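Local atomic coordinates of aminoglycoside phosphotransferase (Streptomyces rimosus subsp. rimosus ATCC 10970, PDB entry 6FUX), a protein that probably transfers a phosphate from a nucleoside triphosphate to an aminoglycoside such as streptomycin, in the manner of its phosphotransferase family. Residues Asp112-Leu117 with Ala249-Ala254; Gly38-Lys43 with Gly84-Thr89. All coordinates share one frame; numbering follows the deposited sequence. Where two conformers were deposited one is given.

In the fold
The two contacts lie in different parts of a kinase-like fold. Interaction 2 joins the two strands 40-45 and 82-88 inside the five-stranded antiparallel sheet, where ADP is bound. Interaction 1 joins helix 100-117 to the end of helix 237-251 in the helical part of the chain. Their centres are 29 Å apart, their nearest atoms about 16 Å, and they do not touch. Bound streptomycin is nearer interaction 2 by these measures: about 9 Å from the Lys-43 side chain and about 14 Å from that of Val-114. Interaction 2 thus forms part of the nucleotide pocket, while interaction 1 packs helices away from the ligands.

Interaction 1 of 2, residues Asp112-Leu117 with Ala249-Ala254; sequences DAVRRL and ARYGIA
Asp-112 and Arg-250 form a two-pronged salt bridge between their helices. Arg-250 comes side-on with NE and NH2, one to each carboxylate oxygen, and both oxygens use their syn lone pairs. Arg-250 NH2 to Asp-112 OD2 is 2.9 Å and nearly straight (169°); Arg-250 NE reaches Asp-112 OD1 at 2.8 Å with more bend. The two flat groups are only 28° apart. Asp-112 OD1 also accepts from Arg-115 NH1 at 3.1 Å, from above the carboxylate plane. Arg-115 NH1 is also bonded to Arg-250 O at 3.2 Å. The carboxylate probably offsets the like charges of the two arginines. An alanine in place of Asp-112 would probably leave Arg-250 without its two-pronged partner and Arg-115 with only its bond to Arg-250 O across this contact. Arg-250, on this side, is solvent-exposed. The buried side packs mainly by carbon contacts, with the Tyr-251 hydroxyl bonded to His-118. Tyr-251 has CG anti to the backbone N (chi1 166°), which carries its ring in beside helix 100-117. Tyr-251 CD2 lies 3.9 Å from Arg-115 CB, and Tyr-251 CE2 4.1 Å from Val-114 CG1. This is helix-to-helix packing in the helical part of a kinase-like fold, bordered by a surface salt-bridge network.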
ATOM      1  N   ASP A 112       7.426  -6.319  13.724  1.00 23.31           N
ATOM      2  CA  ASP A 112       8.445  -5.347  14.263  1.00 25.81           C
ATOM      3  C   ASP A 112       8.585  -4.147  13.323  1.00 23.00           C
ATOM      4  O   ASP A 112       8.652  -2.975  13.777  1.00 22.64           O
ATOM      5  CB  ASP A 112       9.801  -5.985  14.549  1.00 27.27           C
ATOM      6  CG  ASP A 112       9.802  -6.998  15.649  1.00 28.22           C
ATOM      7  OD1 ASP A 112       8.816  -7.023  16.396  1.00 28.30           O
ATOM      8  OD2 ASP A 112      10.777  -7.773  15.740  1.00 29.00           O
ATOM      9  N   ALA A 113       8.687  -4.419  12.004  1.00 21.33           N
ATOM     10  CA  ALA A 113       8.905  -3.385  11.023  1.00 22.35           C
ATOM     11  C   ALA A 113       7.692  -2.445  10.932  1.00 21.54           C
ATOM     12  O   ALA A 113       7.849  -1.213  10.810  1.00 21.96           O
ATOM     13  CB  ALA A 113       9.244  -3.961   9.650  1.00 22.79           C
ATOM     14  N   VAL A 114       6.470  -3.025  10.952  1.00 21.09           N
ATOM     15  CA  VAL A 114       5.318  -2.280  10.846  1.00 20.58           C
ATOM     16  C   VAL A 114       5.153  -1.499  12.183  1.00 20.51           C
ATOM     17  O   VAL A 114       4.690  -0.353  12.175  1.00 21.01           O
ATOM     18  CB  VAL A 114       4.103  -3.189  10.583  1.00 23.19           C
ATOM     19  CG1 VAL A 114       2.811  -2.433  10.702  1.00 24.60           C
ATOM     20  CG2 VAL A 114       4.245  -3.860   9.244  1.00 22.37           C
ATOM     21  N   ARG A 115       5.462  -2.119  13.314  1.00 21.25           N
ATOM     22  CA  ARG A 115       5.419  -1.374  14.619  1.00 23.25           C
ATOM     23  C   ARG A 115       6.318  -0.146  14.596  1.00 22.86           C
ATOM     24  O   ARG A 115       5.865   0.977  15.036  1.00 23.00           O
ATOM     25  CB  ARG A 115       5.795  -2.270  15.781  1.00 25.30           C
ATOM     26  CG  ARG A 115       5.672  -1.542  17.098  1.00 28.29           C
ATOM     27  CD  ARG A 115       5.663  -2.471  18.252  1.00 34.19           C
ATOM     28  NE  ARG A 115       7.098  -2.490  18.537  0.50 35.69           N
ATOM     29  CZ  ARG A 115       7.933  -3.510  18.225  0.50 36.92           C
ATOM     30  NH1 ARG A 115       7.492  -4.748  17.984  0.50 37.57           N
ATOM     31  NH2 ARG A 115       9.225  -3.282  18.217  0.50 35.59           N
ATOM     32  N   ARG A 116       7.493  -0.274  14.031  1.00 22.24           N
ATOM     33  CA  ARG A 116       8.411   0.855  13.921  1.00 23.16           C
ATOM     34  C   ARG A 116       7.783   1.973  13.090  1.00 20.43           C
ATOM     35  O   ARG A 116       7.749   3.129  13.451  1.00 20.92           O
ATOM     36  CB  ARG A 116       9.800   0.465  13.417  1.00 24.96           C
ATOM     37  CG  ARG A 116      10.608  -0.378  14.379  1.00 30.96           C
ATOM     38  CD  ARG A 116      11.988  -0.721  13.835  1.00 35.61           C
ATOM     39  NE  ARG A 116      12.841   0.509  13.840  1.00 39.33           N
ATOM     40  CZ  ARG A 116      13.106   1.298  12.760  1.00 43.89           C
ATOM     41  NH1 ARG A 116      12.601   1.020  11.552  1.00 40.45           N
ATOM     42  NH2 ARG A 116      13.892   2.370  12.918  1.00 42.33           N
ATOM     43  N   LEU A 117       7.156   1.624  11.952  1.00 20.10           N
ATOM     44  CA  LEU A 117       6.513   2.625  11.131  1.00 20.20           C
ATOM     45  C   LEU A 117       5.399   3.300  11.918  1.00 20.29           C
ATOM     46  O   LEU A 117       5.264   4.530  11.925  1.00 22.01           O
ATOM     47  CB  LEU A 117       6.047   1.955   9.840  1.00 19.60           C
ATOM     48  CG  LEU A 117       5.130   2.795   8.944  1.00 19.60           C
ATOM     49  CD1 LEU A 117       5.899   3.982   8.375  1.00 21.56           C
ATOM     50  CD2 LEU A 117       4.559   1.915   7.838  1.00 20.85           C
ATOM     51  N   ALA A 249       0.067  -9.456  19.483  1.00 30.08           N
ATOM     52  CA  ALA A 249       0.845  -9.437  20.744  1.00 30.80           C
ATOM     53  C   ALA A 249       2.241  -8.822  20.517  1.00 31.98           C
ATOM     54  O   ALA A 249       2.729  -8.066  21.399  1.00 33.02           O
ATOM     55  CB  ALA A 249       0.910 -10.812  21.339  1.00 32.86           C
ATOM     56  N   ARG A 250       2.896  -9.158  19.385  1.00 28.88           N
ATOM     57  CA  ARG A 250       4.260  -8.700  19.072  1.00 30.58           C
ATOM     58  C   ARG A 250       4.197  -7.198  18.744  1.00 30.59           C
ATOM     59  O   ARG A 250       5.047  -6.422  19.172  1.00 29.64           O
ATOM     60  CB  ARG A 250       4.802  -9.536  17.910  1.00 31.14           C
ATOM     61  CG  ARG A 250       6.191  -9.204  17.438  1.00 31.67           C
ATOM     62  CD  ARG A 250       7.217  -9.451  18.517  1.00 33.21           C
ATOM     63  NE  ARG A 250       8.569  -9.275  18.056  1.00 33.12           N
ATOM     64  CZ  ARG A 250       9.637  -9.684  18.695  1.00 36.82           C
ATOM     65  NH1 ARG A 250       9.526 -10.323  19.870  1.00 40.48           N
ATOM     66  NH2 ARG A 250      10.825  -9.440  18.173  1.00 38.66           N
ATOM     67  N   TYR A 251       3.177  -6.809  17.964  1.00 27.65           N
ATOM     68  CA  TYR A 251       3.022  -5.460  17.508  1.00 28.07           C
ATOM     69  C   TYR A 251       2.552  -4.541  18.632  1.00 28.97           C
ATOM     70  O   TYR A 251       3.070  -3.473  18.758  1.00 29.24           O
ATOM     71  CB  TYR A 251       2.034  -5.420  16.353  1.00 28.55           C
ATOM     72  CG  TYR A 251       1.505  -4.065  15.953  1.00 25.98           C
ATOM     73  CD1 TYR A 251       0.405  -3.543  16.591  1.00 28.25           C
ATOM     74  CD2 TYR A 251       2.080  -3.303  14.946  1.00 24.82           C
ATOM     75  CE1 TYR A 251      -0.088  -2.276  16.309  1.00 27.77           C
ATOM     76  CE2 TYR A 251       1.597  -2.042  14.648  1.00 24.58           C
ATOM     77  CZ  TYR A 251       0.494  -1.527  15.307  1.00 26.02           C
ATOM     78  OH  TYR A 251      -0.028  -0.283  15.051  1.00 25.46           O
ATOM     79  N   GLY A 252       1.657  -5.049  19.507  1.00 29.67           N
ATOM     80  CA  GLY A 252       1.122  -4.367  20.736  1.00 32.49           C
ATOM     81  C   GLY A 252      -0.224  -3.737  20.464  1.00 34.85           C
ATOM     82  O   GLY A 252      -0.377  -2.530  20.556  1.00 33.77           O
ATOM     83  N   ILE A 253      -1.219  -4.576  20.123  1.00 30.82           N
ATOM     84  CA  ILE A 253      -2.598  -4.104  19.974  1.00 32.13           C
ATOM     85  C   ILE A 253      -3.544  -5.264  20.301  1.00 31.89           C
ATOM     86  O   ILE A 253      -3.132  -6.428  20.250  1.00 30.77           O
ATOM     87  CB  ILE A 253      -2.843  -3.571  18.552  1.00 32.17           C
ATOM     88  CG1 ILE A 253      -4.048  -2.649  18.450  1.00 31.60           C
ATOM     89  CG2 ILE A 253      -2.956  -4.757  17.560  1.00 34.82           C
ATOM     90  CD1 ILE A 253      -4.082  -1.822  17.174  1.00 31.45           C
ATOM     91  N   ALA A 254      -4.739  -4.912  20.805  1.00 34.12           N
ATOM     92  CA  ALA A 254      -5.726  -5.863  21.113  1.00 33.69           C
ATOM     93  C   ALA A 254      -6.666  -5.873  19.920  1.00 33.70           C
ATOM     94  O   ALA A 254      -7.127  -4.830  19.554  1.00 40.67           O
ATOM     95  CB  ALA A 254      -6.480  -5.482  22.372  1.00 37.58           C
TER

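Interaction 2 of 2, residues Gly38-Lys43 with Gly84-Thr89; sequences GSRYAK and GLLTST. With ADP (adenosine-5'-diphosphate), chain C.
Tyr-41 and Thr-87 are a hydrogen-bonded pair in an antiparallel ladder of the nucleotide-binding sheet of this kinase-like fold. The N-to-C directions of the short segments 40-43 and 84-88 lie 157° apart. Tyr-41 N meets Thr-87 O at 2.8 Å and Thr-87 N returns to Tyr-41 O. Lys-43 and Leu-85 repeat the pattern, and Thr-89 N to Ser-39 O extends the pairing past the strands. Thr-89 OG1 gives a hydrogen bond to Gly-38 O at 2.8 Å. Apolar contacts lie on the Ala-42 and Leu-86 face, where Ala-42 CB is 4.1 Å from Leu-86 CG; Trp-20 and Leu-11 cover this side. The other face holds the ligand. Tyr-41 CG is anti to its carbonyl carbon (chi1 -80°), which lays one ring face against the adenine. Thr-89 OG1 meets the ring edge, 3.2 Å from Tyr-41 CE1. The phenol OH is hydrogen-bonded to Arg-34. Lys-43 runs extended to a salt bridge with Glu-56, consistent with the conserved lysine-glutamate pair of protein kinases. ADP N6 gives a weak bond to Thr-87 OG1 and a firmer one to Ser-88 O at 2.8 Å; Val-90 N also bonds ADP. ADP C4 sits 3.4 Å above the Tyr-41 ring plane, over its centre.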
ATOM      1  N   GLY A  38      17.689  -4.477 -13.402  1.00 35.91           N
ATOM      2  CA  GLY A  38      16.858  -4.756 -12.246  1.00 33.32           C
ATOM      3  C   GLY A  38      17.043  -3.786 -11.078  1.00 33.95           C
ATOM      4  O   GLY A  38      16.410  -3.986 -10.060  1.00 31.49           O
ATOM      5  N   SER A  39      17.921  -2.793 -11.192  1.00 30.38           N
ATOM      6  CA  SER A  39      18.324  -1.967 -10.044  1.00 31.69           C
ATOM      7  C   SER A  39      17.432  -0.722  -9.883  1.00 27.93           C
ATOM      8  O   SER A  39      17.529  -0.034  -8.845  1.00 27.50           O
ATOM      9  CB  SER A  39      19.760  -1.590 -10.158  1.00 33.38           C
ATOM     10  OG  SER A  39      19.934  -0.646 -11.211  1.00 38.21           O
ATOM     11  N   ARG A  40      16.512  -0.441 -10.824  1.00 26.39           N
ATOM     12  CA  ARG A  40      15.687   0.783 -10.763  1.00 27.56           C
ATOM     13  C   ARG A  40      14.286   0.531 -11.293  1.00 26.63           C
ATOM     14  O   ARG A  40      14.096  -0.263 -12.238  1.00 27.12           O
ATOM     15  CB  ARG A  40      16.225   1.918 -11.645  1.00 30.61           C
ATOM     16  CG  ARG A  40      17.686   2.191 -11.425  1.00 35.49           C
ATOM     17  CD  ARG A  40      18.013   3.571 -11.933  1.00 34.41           C
ATOM     18  NE  ARG A  40      18.795   3.357 -13.166  0.50 33.54           N
ATOM     19  CZ  ARG A  40      18.680   4.130 -14.275  0.50 32.51           C
ATOM     20  NH1 ARG A  40      18.102   5.317 -14.196  0.50 31.09           N
ATOM     21  NH2 ARG A  40      19.145   3.717 -15.452  0.50 31.02           N
ATOM     22  N   TYR A  41      13.313   1.179 -10.643  1.00 24.98           N
ATOM     23  CA  TYR A  41      11.962   1.133 -11.069  1.00 26.05           C
ATOM     24  C   TYR A  41      11.529   2.534 -11.420  1.00 25.00           C
ATOM     25  O   TYR A  41      12.062   3.481 -10.924  1.00 24.23           O
ATOM     26  CB  TYR A  41      11.023   0.584  -9.984  1.00 25.02           C
ATOM     27  CG  TYR A  41      11.051  -0.937  -9.902  1.00 28.55           C
ATOM     28  CD1 TYR A  41      12.068  -1.599  -9.241  1.00 30.34           C
ATOM     29  CD2 TYR A  41      10.089  -1.721 -10.539  1.00 30.43           C
ATOM     30  CE1 TYR A  41      12.110  -2.994  -9.139  1.00 32.82           C
ATOM     31  CE2 TYR A  41      10.077  -3.109 -10.394  1.00 33.73           C
ATOM     32  CZ  TYR A  41      11.115  -3.756  -9.719  1.00 35.72           C
ATOM     33  OH  TYR A  41      11.178  -5.126  -9.563  1.00 37.43           O
ATOM     34  N   ALA A  42      10.480   2.653 -12.224  1.00 22.59           N
ATOM     35  CA  ALA A  42       9.807   3.901 -12.422  1.00 22.43           C
ATOM     36  C   ALA A  42       8.290   3.686 -12.426  1.00 25.14           C
ATOM     37  O   ALA A  42       7.787   2.775 -13.068  1.00 26.90           O
ATOM     38  CB  ALA A  42      10.303   4.502 -13.666  1.00 23.22           C
ATOM     39  N   LYS A  43       7.590   4.666 -11.891  1.00 23.91           N
ATOM     40  CA  LYS A  43       6.175   4.763 -11.992  1.00 25.97           C
ATOM     41  C   LYS A  43       5.845   6.027 -12.765  1.00 24.90           C
ATOM     42  O   LYS A  43       6.247   7.112 -12.430  1.00 24.18           O
ATOM     43  CB  LYS A  43       5.569   4.835 -10.597  1.00 25.19           C
ATOM     44  CG  LYS A  43       4.057   4.872 -10.584  1.00 27.40           C
ATOM     45  CD  LYS A  43       3.483   4.562  -9.176  1.00 28.53           C
ATOM     46  CE  LYS A  43       2.041   4.987  -9.168  1.00 33.43           C
ATOM     47  NZ  LYS A  43       1.445   4.832  -7.819  1.00 33.58           N
ATOM     48  N   GLY A  84       7.265  10.993 -14.398  1.00 23.13           N
ATOM     49  CA  GLY A  84       7.757   9.796 -13.912  1.00 21.10           C
ATOM     50  C   GLY A  84       8.563   9.952 -12.631  1.00 21.83           C
ATOM     51  O   GLY A  84       9.329  10.892 -12.494  1.00 22.15           O
ATOM     52  N   LEU A  85       8.425   8.933 -11.787  1.00 21.21           N
ATOM     53  CA  LEU A  85       9.071   8.862 -10.471  1.00 20.52           C
ATOM     54  C   LEU A  85       9.988   7.652 -10.522  1.00 23.10           C
ATOM     55  O   LEU A  85       9.532   6.486 -10.583  1.00 22.84           O
ATOM     56  CB  LEU A  85       7.984   8.705  -9.365  1.00 19.98           C
ATOM     57  CG  LEU A  85       8.552   8.453  -7.988  1.00 20.04           C
ATOM     58  CD1 LEU A  85       9.566   9.481  -7.531  1.00 19.84           C
ATOM     59  CD2 LEU A  85       7.416   8.326  -7.011  1.00 20.42           C
ATOM     60  N   LEU A  86      11.327   7.868 -10.524  1.00 21.97           N
ATOM     61  CA  LEU A  86      12.261   6.757 -10.548  1.00 21.24           C
ATOM     62  C   LEU A  86      12.771   6.501  -9.141  1.00 20.77           C
ATOM     63  O   LEU A  86      13.072   7.472  -8.435  1.00 20.58           O
ATOM     64  CB  LEU A  86      13.488   7.145 -11.431  1.00 21.10           C
ATOM     65  CG  LEU A  86      13.291   7.183 -12.946  1.00 23.17           C
ATOM     66  CD1 LEU A  86      12.272   8.256 -13.418  1.00 24.22           C
ATOM     67  CD2 LEU A  86      14.629   7.334 -13.676  1.00 23.87           C
ATOM     68  N   THR A  87      12.779   5.200  -8.738  1.00 21.98           N
ATOM     69  CA  THR A  87      13.171   4.765  -7.404  1.00 21.99           C
ATOM     70  C   THR A  87      14.135   3.589  -7.529  1.00 21.44           C
ATOM     71  O   THR A  87      14.142   2.773  -8.477  1.00 22.87           O
ATOM     72  CB  THR A  87      11.976   4.401  -6.489  1.00 21.73           C
ATOM     73  OG1 THR A  87      11.297   3.360  -7.200  1.00 23.64           O
ATOM     74  CG2 THR A  87      11.128   5.624  -6.243  1.00 22.75           C
ATOM     75  N   SER A  88      14.949   3.425  -6.480  1.00 22.70           N
ATOM     76  CA  SER A  88      15.864   2.307  -6.357  1.00 22.42           C
ATOM     77  C   SER A  88      15.069   1.047  -6.025  1.00 23.71           C
ATOM     78  O   SER A  88      14.032   1.106  -5.297  1.00 22.79           O
ATOM     79  CB  SER A  88      16.902   2.667  -5.289  1.00 24.00           C
ATOM     80  OG  SER A  88      16.322   2.777  -4.013  1.00 21.86           O
ATOM     81  N   THR A  89      15.517  -0.101  -6.543  1.00 24.24           N
ATOM     82  CA  THR A  89      14.899  -1.353  -6.230  1.00 24.96           C
ATOM     83  C   THR A  89      15.167  -1.635  -4.766  1.00 25.02           C
ATOM     84  O   THR A  89      16.324  -1.532  -4.287  1.00 24.43           O
ATOM     85  CB  THR A  89      15.528  -2.482  -7.039  1.00 28.00           C
ATOM     86  OG1 THR A  89      15.139  -2.190  -8.375  1.00 26.22           O
ATOM     87  CG2 THR A  89      15.094  -3.861  -6.584  1.00 26.91           C
TER
HETATM   88  O5' ADP C 302       4.681  -1.191  -8.184  1.00 62.75           O
HETATM   89  C5' ADP C 302       4.261  -2.439  -8.895  1.00 56.99           C
HETATM   90  C4' ADP C 302       5.248  -3.643  -8.776  1.00 54.14           C
HETATM   91  O4' ADP C 302       6.591  -3.282  -9.133  1.00 50.02           O
HETATM   92  C3' ADP C 302       5.450  -4.265  -7.326  1.00 51.78           C
HETATM   93  O3' ADP C 302       4.501  -5.260  -6.960  1.00 47.77           O
HETATM   94  C2' ADP C 302       6.969  -4.552  -6.987  1.00 48.15           C
HETATM   95  O2' ADP C 302       7.748  -5.813  -6.793  1.00 50.00           O
HETATM   96  C1' ADP C 302       7.549  -3.614  -8.031  1.00 45.20           C
HETATM   97  N9  ADP C 302       8.240  -2.389  -7.462  1.00 34.87           N
HETATM   98  C8  ADP C 302       7.949  -1.060  -7.567  1.00 34.87           C
HETATM   99  N7  ADP C 302       8.920  -0.240  -6.997  1.00 35.44           N
HETATM  100  C5  ADP C 302       9.821  -1.105  -6.518  1.00 32.13           C
HETATM  101  C6  ADP C 302      11.000  -0.886  -5.809  1.00 32.11           C
HETATM  102  N6  ADP C 302      11.280   0.572  -5.709  1.00 31.54           N
HETATM  103  N1  ADP C 302      11.579  -2.111  -5.437  1.00 26.60           N
HETATM  104  C2  ADP C 302      11.185  -3.352  -5.677  1.00 31.96           C
HETATM  105  N3  ADP C 302      10.073  -3.641  -6.406  1.00 33.53           N
HETATM  106  C4  ADP C 302       9.398  -2.543  -6.810  1.00 33.28           C